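Protein bicaudal C homolog 1 (Homo sapiens, PDB 6GY4) probably binds RNA through its KH domains, the N-terminal one of which, a type I KH domain, forms the structure described here. Local coordinates at residues A[40-45]-A[62-67]. Residues are numbered along the deposited sequence; the frame is centred on the assembly and turned at random.
Sequences TNTQIA and IKVSGK
Residues 40-45 and 62-67 show how two antiparallel strands sort their side chains onto one greasy and one more open face. Ile44 and Val64 form the non-hydrogen-bonded pair and share the greasy face with Ile62. Ile44 and Ile62 run alongside each other in the same direction. Ile44 sets its CG2 anti to the backbone N, and this methyl rests 3.8 Å from CD1 of Ile62, whose CG1 takes the crowded place between N and carbonyl carbon (chi1 76°). Farther along, Val64 has CG1 anti to its own N (chi1 -161°) and meets Thr42 at a slant, CG1 reaching 3.8 Å from Thr42 CB. The hydroxyl of Thr42 turns back along its own segment and donates to Thr40 OG1 over 2.6 Å. The other face carries Gln43, Ser65, Ala45 and Lys63; here the CB atoms of Ala45 and Lys63 stand 4.2 Å apart, while the Gln43 chain turns away from strand 61-65 toward its tip. Between the two faces runs the backbone ladder: Gln43 N approaches a lone pair of Ser65 O within the plane of the carbonyl, at 3.0 Å and 153°, and Lys63 N reaches Ala45 O at 2.7 Å. Beyond Gly66, a water bridges Asn41 O to Lys67 N just ahead of helix 68-81. That helix covers the apolar face, with Ile78 touching both Ile44 and Ile62 and Asp70 touching Thr42. Strand 2-8 pairs with the far side of strand 61-65, making it the central strand of the three-stranded antiparallel sheet of this type I KH fold, with 43-45 at an edge, two residues after helix 32-40.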
loop_
_atom_site.group_PDB
_atom_site.type_symbol
_atom_site.label_atom_id
_atom_site.label_comp_id
_atom_site.label_asym_id
_atom_site.label_seq_id
_atom_site.Cartn_x
_atom_site.Cartn_y
_atom_site.Cartn_z
ATOM N N THR A 40 -1.687 10.076 2.902
ATOM C CA THR A 40 -2.614 10.134 1.780
ATOM C C THR A 40 -4.075 10.080 2.202
ATOM O O THR A 40 -4.950 10.291 1.358
ATOM C CB THR A 40 -2.326 8.987 0.801
ATOM O OG1 THR A 40 -2.417 7.734 1.488
ATOM C CG2 THR A 40 -0.934 9.130 0.205
ATOM N N ASN A 41 -4.356 9.823 3.478
ATOM C CA ASN A 41 -5.718 9.630 3.979
ATOM C C ASN A 41 -6.416 8.501 3.224
ATOM O O ASN A 41 -7.529 8.649 2.714
ATOM C CB ASN A 41 -6.533 10.923 3.912
ATOM C CG ASN A 41 -7.653 10.950 4.933
ATOM O OD1 ASN A 41 -7.500 10.438 6.042
ATOM N ND2 ASN A 41 -8.787 11.536 4.565
ATOM N N THR A 42 -5.741 7.356 3.160
ATOM C CA THR A 42 -6.229 6.185 2.448
ATOM C C THR A 42 -6.266 4.995 3.396
ATOM O O THR A 42 -5.724 5.034 4.504
ATOM C CB THR A 42 -5.354 5.867 1.227
ATOM O OG1 THR A 42 -3.995 5.699 1.644
ATOM C CG2 THR A 42 -5.422 6.998 0.215
ATOM N N GLN A 43 -6.918 3.924 2.945
ATOM C CA GLN A 43 -7.060 2.693 3.711
ATOM C C GLN A 43 -6.469 1.547 2.904
ATOM O O GLN A 43 -6.869 1.323 1.758
ATOM C CB GLN A 43 -8.530 2.414 4.039
ATOM C CG GLN A 43 -9.250 3.574 4.705
ATOM C CD GLN A 43 -9.871 3.190 6.034
ATOM O OE1 GLN A 43 -9.883 2.018 6.411
ATOM N NE2 GLN A 43 -10.387 4.179 6.754
ATOM N N ILE A 44 -5.518 0.828 3.494
ATOM C CA ILE A 44 -4.804 -0.235 2.798
ATOM C C ILE A 44 -5.204 -1.579 3.395
ATOM O O ILE A 44 -5.425 -1.707 4.604
ATOM C CB ILE A 44 -3.276 -0.032 2.864
ATOM C CG1 ILE A 44 -2.901 1.351 2.331
ATOM C CG2 ILE A 44 -2.556 -1.099 2.057
ATOM C CD1 ILE A 44 -1.434 1.672 2.473
ATOM N N ALA A 45 -5.299 -2.588 2.530
ATOM C CA ALA A 45 -5.678 -3.931 2.945
ATOM C C ALA A 45 -4.909 -4.937 2.104
ATOM O O ALA A 45 -4.741 -4.740 0.899
ATOM C CB ALA A 45 -7.187 -4.149 2.797
ATOM N N ILE A 62 -3.022 -5.981 -2.969
ATOM C CA ILE A 62 -3.388 -5.093 -1.878
ATOM C C ILE A 62 -4.474 -4.160 -2.394
ATOM O O ILE A 62 -4.678 -4.015 -3.602
ATOM C CB ILE A 62 -2.202 -4.288 -1.305
ATOM C CG1 ILE A 62 -1.822 -3.134 -2.230
ATOM C CG2 ILE A 62 -1.016 -5.199 -1.020
ATOM C CD1 ILE A 62 -1.408 -1.887 -1.477
ATOM N N LYS A 63 -5.174 -3.523 -1.461
ATOM C CA LYS A 63 -6.382 -2.771 -1.778
ATOM C C LYS A 63 -6.326 -1.414 -1.093
ATOM O O LYS A 63 -6.205 -1.341 0.134
ATOM C CB LYS A 63 -7.622 -3.556 -1.347
ATOM C CG LYS A 63 -8.927 -2.797 -1.404
ATOM C CD LYS A 63 -10.090 -3.775 -1.375
ATOM C CE LYS A 63 -11.281 -3.213 -0.624
ATOM N NZ LYS A 63 -11.054 -3.203 0.846
ATOM N N VAL A 64 -6.416 -0.346 -1.883
ATOM C CA VAL A 64 -6.323 1.022 -1.387
ATOM C C VAL A 64 -7.640 1.732 -1.669
ATOM O O VAL A 64 -8.193 1.612 -2.770
ATOM C CB VAL A 64 -5.149 1.784 -2.028
ATOM C CG1 VAL A 64 -4.793 3.002 -1.192
ATOM C CG2 VAL A 64 -3.945 0.869 -2.192
ATOM N N SER A 65 -8.132 2.477 -0.680
ATOM C CA SER A 65 -9.418 3.153 -0.766
ATOM C C SER A 65 -9.266 4.606 -0.342
ATOM O O SER A 65 -8.450 4.933 0.526
ATOM C CB SER A 65 -10.467 2.465 0.120
ATOM O OG SER A 65 -10.447 1.060 -0.066
ATOM N N GLY A 66 -10.059 5.473 -0.956
ATOM C CA GLY A 66 -10.051 6.883 -0.632
ATOM C C GLY A 66 -10.368 7.711 -1.861
ATOM O O GLY A 66 -10.984 7.227 -2.806
ATOM N N LYS A 67 -9.936 8.969 -1.828
ATOM C CA LYS A 67 -10.133 9.851 -2.969
ATOM C C LYS A 67 -9.326 9.359 -4.166
ATOM O O LYS A 67 -8.246 8.780 -4.018
ATOM C CB LYS A 67 -9.735 11.286 -2.616
ATOM C CG LYS A 67 -9.989 12.301 -3.724
HETATM O O HOH W 1 -8.458 9.847 0.665
#